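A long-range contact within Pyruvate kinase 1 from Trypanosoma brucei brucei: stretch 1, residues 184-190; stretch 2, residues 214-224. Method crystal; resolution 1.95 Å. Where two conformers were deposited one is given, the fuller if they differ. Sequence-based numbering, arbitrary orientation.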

ATOM      1  N   GLU A 184      16.237  22.489  30.768  1.00 33.40           N
ATOM      2  CA  GLU A 184      16.538  21.272  31.524  1.00 36.50           C
ATOM      3  C   GLU A 184      16.484  21.579  33.023  1.00 41.83           C
ATOM      4  O   GLU A 184      17.254  22.392  33.523  1.00 58.48           O
ATOM      5  CB  GLU A 184      17.919  20.722  31.141  1.00 40.80           C
ATOM      6  CG  GLU A 184      18.119  20.515  29.645  1.00 52.25           C
ATOM      7  CD  GLU A 184      17.293  19.361  29.093  1.00 65.55           C
ATOM      8  OE1 GLU A 184      16.902  19.416  27.899  1.00 69.52           O
ATOM      9  OE2 GLU A 184      17.020  18.404  29.857  1.00 64.13           O
ATOM     10  N   VAL A 185      15.485  21.037  33.698  1.00 31.25           N
ATOM     11  CA  VAL A 185      15.329  21.245  35.121  1.00 27.73           C
ATOM     12  C   VAL A 185      15.696  19.956  35.846  1.00 29.39           C
ATOM     13  O   VAL A 185      15.354  18.858  35.384  1.00 32.10           O
ATOM     14  CB  VAL A 185      13.877  21.624  35.443  1.00 28.25           C
ATOM     15  CG1 VAL A 185      13.595  21.464  36.933  1.00 25.98           C
ATOM     16  CG2 VAL A 185      13.589  23.046  34.955  1.00 28.72           C
ATOM     17  N   ASP A 186      16.466  20.084  36.922  1.00 26.51           N
ATOM     18  CA  ASP A 186      16.949  18.925  37.677  1.00 30.39           C
ATOM     19  C   ASP A 186      16.392  18.941  39.104  1.00 32.29           C
ATOM     20  O   ASP A 186      16.878  19.682  39.961  1.00 31.88           O
ATOM     21  CB  ASP A 186      18.490  18.915  37.698  1.00 31.98           C
ATOM     22  CG  ASP A 186      19.065  17.665  38.362  1.00 49.85           C
ATOM     23  OD1 ASP A 186      20.315  17.587  38.498  1.00 52.74           O
ATOM     24  OD2 ASP A 186      18.275  16.767  38.751  1.00 47.97           O
ATOM     25  N   LEU A 187      15.284  18.238  39.297  1.00 28.52           N
ATOM     26  CA  LEU A 187      14.618  18.129  40.596  1.00 31.29           C
ATOM     27  C   LEU A 187      14.357  16.649  40.827  1.00 31.93           C
ATOM     28  O   LEU A 187      14.224  15.891  39.861  1.00 27.97           O
ATOM     29  CB  LEU A 187      13.274  18.891  40.585  1.00 25.67           C
ATOM     30  CG  LEU A 187      13.383  20.425  40.631  1.00 30.11           C
ATOM     31  CD1 LEU A 187      12.030  21.073  40.353  1.00 27.08           C
ATOM     32  CD2 LEU A 187      13.950  20.883  41.982  1.00 27.73           C
ATOM     33  N   PRO A 188      14.351  16.220  42.106  1.00 32.33           N
ATOM     34  CA  PRO A 188      14.124  14.798  42.427  1.00 32.01           C
ATOM     35  C   PRO A 188      12.789  14.327  41.846  1.00 31.49           C
ATOM     36  O   PRO A 188      11.861  15.111  41.761  1.00 24.27           O
ATOM     37  CB  PRO A 188      14.050  14.787  43.964  1.00 32.05           C
ATOM     38  CG  PRO A 188      14.686  16.071  44.403  1.00 36.41           C
ATOM     39  CD  PRO A 188      14.369  17.064  43.317  1.00 31.09           C
ATOM     40  N   ALA A 189      12.689  13.043  41.509  1.00 30.43           N
ATOM     41  CA  ALA A 189      11.432  12.478  41.021  1.00 32.50           C
ATOM     42  C   ALA A 189      10.437  12.394  42.160  1.00 32.24           C
ATOM     43  O   ALA A 189       9.239  12.576  41.970  1.00 32.83           O
ATOM     44  CB  ALA A 189      11.670  11.096  40.435  1.00 34.75           C
ATOM     45  N   VAL A 190      10.938  12.114  43.355  1.00 27.95           N
ATOM     46  CA  VAL A 190      10.059  11.934  44.501  1.00 32.06           C
ATOM     47  C   VAL A 190      10.440  12.936  45.610  1.00 31.57           C
ATOM     48  O   VAL A 190      11.512  12.850  46.188  1.00 30.36           O
ATOM     49  CB  VAL A 190      10.107  10.454  45.009  1.00 37.65           C
ATOM     50  CG1 VAL A 190      11.532  10.026  45.266  1.00 39.67           C
ATOM     51  CG2 VAL A 190       9.264  10.259  46.254  1.00 35.02           C
ATOM     52  N   ILE A 214       7.448  13.415  35.006  1.00 19.51           N
ATOM     53  CA  ILE A 214       8.520  12.472  34.701  1.00 19.18           C
ATOM     54  C   ILE A 214       9.381  13.007  33.541  1.00 20.05           C
ATOM     55  O   ILE A 214       8.875  13.280  32.435  1.00 20.57           O
ATOM     56  CB  ILE A 214       7.948  11.066  34.376  1.00 17.60           C
ATOM     57  CG1 ILE A 214       7.280  10.459  35.640  1.00 17.58           C
ATOM     58  CG2 ILE A 214       9.040  10.140  33.832  1.00 17.46           C
ATOM     59  CD1 ILE A 214       8.226  10.240  36.832  1.00 17.93           C
ATOM     60  N   ARG A 215      10.672  13.182  33.810  1.00 19.14           N
ATOM     61  CA  ARG A 215      11.537  13.787  32.818  0.50 19.97           C
ATOM     62  C   ARG A 215      12.457  12.777  32.155  1.00 21.06           C
ATOM     63  O   ARG A 215      12.923  13.009  31.040  1.00 21.68           O
ATOM     64  CB  ARG A 215      12.316  14.959  33.412  0.50 21.14           C
ATOM     65  CG  ARG A 215      11.421  16.127  33.824  0.50 22.22           C
ATOM     66  CD  ARG A 215      11.892  16.763  35.130  0.50 30.75           C
ATOM     67  NE  ARG A 215      11.327  16.127  36.331  0.50 29.08           N
ATOM     68  CZ  ARG A 215      11.936  16.116  37.518  0.50 28.84           C
ATOM     69  NH1 ARG A 215      11.352  15.565  38.583  0.50 23.69           N
ATOM     70  NH2 ARG A 215      13.116  16.703  37.647  0.50 29.37           N
ATOM     71  N   THR A 216      12.739  11.668  32.855  1.00 19.19           N
ATOM     72  CA  THR A 216      13.694  10.649  32.378  1.00 20.56           C
ATOM     73  C   THR A 216      13.228   9.271  32.816  1.00 18.80           C
ATOM     74  O   THR A 216      12.490   9.135  33.805  1.00 18.71           O
ATOM     75  CB  THR A 216      15.119  10.848  32.992  1.00 21.97           C
ATOM     76  OG1 THR A 216      15.040  10.668  34.404  1.00 21.62           O
ATOM     77  CG2 THR A 216      15.675  12.243  32.697  1.00 22.58           C
ATOM     78  N   ALA A 217      13.809   8.244  32.198  1.00 19.49           N
ATOM     79  CA  ALA A 217      13.618   6.872  32.644  1.00 19.01           C
ATOM     80  C   ALA A 217      14.156   6.655  34.062  1.00 20.70           C
ATOM     81  O   ALA A 217      13.609   5.859  34.818  1.00 21.00           O
ATOM     82  CB  ALA A 217      14.277   5.892  31.674  1.00 21.14           C
ATOM     83  N   GLU A 218      15.250   7.328  34.413  1.00 21.65           N
ATOM     84  CA  GLU A 218      15.812   7.158  35.763  1.00 23.64           C
ATOM     85  C   GLU A 218      14.816   7.621  36.839  1.00 24.47           C
ATOM     86  O   GLU A 218      14.646   6.974  37.880  1.00 21.88           O
ATOM     87  CB  GLU A 218      17.151   7.890  35.900  1.00 28.44           C
ATOM     88  CG  GLU A 218      17.878   7.604  37.209  1.00 42.43           C
ATOM     89  CD  GLU A 218      18.038   6.105  37.505  1.00 57.62           C
ATOM     90  OE1 GLU A 218      17.896   5.717  38.688  1.00 65.04           O
ATOM     91  OE2 GLU A 218      18.293   5.312  36.560  1.00 58.17           O
ATOM     92  N   GLN A 219      14.088   8.690  36.549  1.00 22.02           N
ATOM     93  CA  GLN A 219      13.031   9.117  37.452  1.00 22.76           C
ATOM     94  C   GLN A 219      11.930   8.073  37.643  1.00 19.88           C
ATOM     95  O   GLN A 219      11.401   7.917  38.757  1.00 20.59           O
ATOM     96  CB  GLN A 219      12.426  10.418  36.969  1.00 24.76           C
ATOM     97  CG  GLN A 219      13.398  11.563  36.999  1.00 28.73           C
ATOM     98  CD  GLN A 219      12.697  12.876  37.139  1.00 33.17           C
ATOM     99  OE1 GLN A 219      11.660  13.103  36.517  1.00 27.74           O
ATOM    100  NE2 GLN A 219      13.204  13.726  38.028  1.00 31.47           N
ATOM    101  N   VAL A 220      11.517   7.411  36.563  1.00 18.89           N
ATOM    102  CA  VAL A 220      10.554   6.300  36.709  1.00 19.09           C
ATOM    103  C   VAL A 220      11.082   5.231  37.673  1.00 20.21           C
ATOM    104  O   VAL A 220      10.361   4.774  38.567  1.00 21.10           O
ATOM    105  CB  VAL A 220      10.214   5.639  35.359  1.00 20.18           C
ATOM    106  CG1 VAL A 220       9.161   4.564  35.560  1.00 17.87           C
ATOM    107  CG2 VAL A 220       9.719   6.689  34.351  1.00 19.94           C
ATOM    108  N   ARG A 221      12.337   4.827  37.470  1.00 20.27           N
ATOM    109  CA  ARG A 221      13.017   3.877  38.350  1.00 24.74           C
ATOM    110  C   ARG A 221      13.096   4.319  39.808  1.00 23.15           C
ATOM    111  O   ARG A 221      12.886   3.506  40.714  1.00 22.23           O
ATOM    112  CB  ARG A 221      14.423   3.524  37.806  1.00 25.51           C
ATOM    113  CG  ARG A 221      14.367   2.644  36.552  1.00 30.74           C
ATOM    114  CD  ARG A 221      15.735   2.092  36.167  1.00 32.89           C
ATOM    115  NE  ARG A 221      16.590   3.116  35.566  1.00 39.12           N
ATOM    116  CZ  ARG A 221      16.553   3.467  34.276  1.00 40.22           C
ATOM    117  NH1 ARG A 221      17.378   4.397  33.826  1.00 38.32           N
ATOM    118  NH2 ARG A 221      15.702   2.868  33.432  1.00 36.57           N
ATOM    119  N   GLU A 222      13.248   5.627  40.027  1.00 22.62           N
ATOM    120  CA  GLU A 222      13.212   6.171  41.382  1.00 23.69           C
ATOM    121  C   GLU A 222      11.847   6.100  42.019  1.00 24.48           C
ATOM    122  O   GLU A 222      11.739   5.779  43.204  1.00 20.59           O
ATOM    123  CB  GLU A 222      13.759   7.601  41.430  1.00 25.95           C
ATOM    124  CG  GLU A 222      15.275   7.625  41.328  1.00 38.43           C
ATOM    125  CD  GLU A 222      15.831   8.953  40.841  1.00 51.63           C
ATOM    126  OE1 GLU A 222      15.064   9.941  40.745  1.00 53.75           O
ATOM    127  OE2 GLU A 222      17.050   9.010  40.562  1.00 60.27           O
ATOM    128  N   VAL A 223      10.790   6.349  41.235  1.00 18.85           N
ATOM    129  CA  VAL A 223       9.438   6.113  41.736  1.00 19.94           C
ATOM    130  C   VAL A 223       9.227   4.638  42.075  1.00 20.61           C
ATOM    131  O   VAL A 223       8.650   4.298  43.129  1.00 21.93           O
ATOM    132  CB  VAL A 223       8.355   6.593  40.735  1.00 19.96           C
ATOM    133  CG1 VAL A 223       6.952   6.159  41.211  1.00 18.61           C
ATOM    134  CG2 VAL A 223       8.434   8.115  40.602  1.00 18.08           C
ATOM    135  N   ARG A 224       9.674   3.769  41.176  1.00 20.89           N
ATOM    136  CA  ARG A 224       9.524   2.330  41.343  1.00 22.70           C
ATOM    137  C   ARG A 224      10.251   1.898  42.629  1.00 22.45           C
ATOM    138  O   ARG A 224       9.692   1.160  43.433  1.00 23.37           O
ATOM    139  CB  ARG A 224      10.096   1.592  40.115  1.00 24.56           C
ATOM    140  CG  ARG A 224       9.933   0.079  40.116  1.00 29.87           C
ATOM    141  CD  ARG A 224       8.626  -0.376  39.478  1.00 30.57           C
ATOM    142  NE  ARG A 224       8.498  -0.005  38.046  1.00 31.54           N
ATOM    143  CZ  ARG A 224       7.331  -0.020  37.396  1.00 36.06           C
ATOM    144  NH1 ARG A 224       6.228  -0.436  38.052  1.00 30.86           N
ATOM    145  NH2 ARG A 224       7.244   0.399  36.111  1.00 27.03           N
TER
HETATM  146  O   HOH W   1      15.333  12.475  39.756  1.00 47.58           O

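Residues 184-190 form an irregular, extended segment that runs past the start of a helix that begins at Ala217 and continues beyond Arg224, and the loop leading into it. The contact is small, burying 335 Å² in total, and the nearest CA atoms across the stretches are those of Ala189 and Gln219, 5.2 Å apart.

Arg215 supplies the cross-stretch hydrogen bonds. Its CA-to-CB bond points toward the segment, and the chain, with chi1 m, chi2 at 141° between wells and chi3 m, carries the guanidinium to two consecutive carbonyls. Arg215 NH2 donates to Leu187 O at 2.6 Å, and Arg215 NH1 donates to Pro188 O at 3.3 Å and, weakly, to Leu187 O at 3.2 Å. Both oxygens lie at the edge of the guanidinium, near its plane, where the N-H bonds point. Two conformers of Arg215 were deposited; this describes one.

Gln219, m at chi1 and t at chi2, reaches from the helix to the preceding loop. Gln219 OE1 accepts from Arg215 N (2.9 Å), while Gln219 N donates to Thr216 OG1 (3.1 Å). Thr216, with chi1 p, thereby caps the helix, and together these bonds tie the loop to the first turn. The amide orientation leaves Gln219 NE2 on the side of the segment, 3.0 Å from Leu187 O.

The CA-to-CB bond of Ala189 points toward the helix, and the residue is buried. Its short side chain permits close approach: Ala189 CB lies 3.6 Å from Gln219 CB and 4.4 Å from Val223 CG2, an apolar contact one turn further along. The CA-to-CB bond of Glu222 also points toward the segment; its m, t conformation brings Glu222 OE1 within 3.6 Å of Ala189 CB. A water joins the two stretches here, donating to Glu222 OE1 (2.7 Å) and accepting from Gln219 NE2 (3.0 Å) and, weakly, from Ala189 N (3.2 Å).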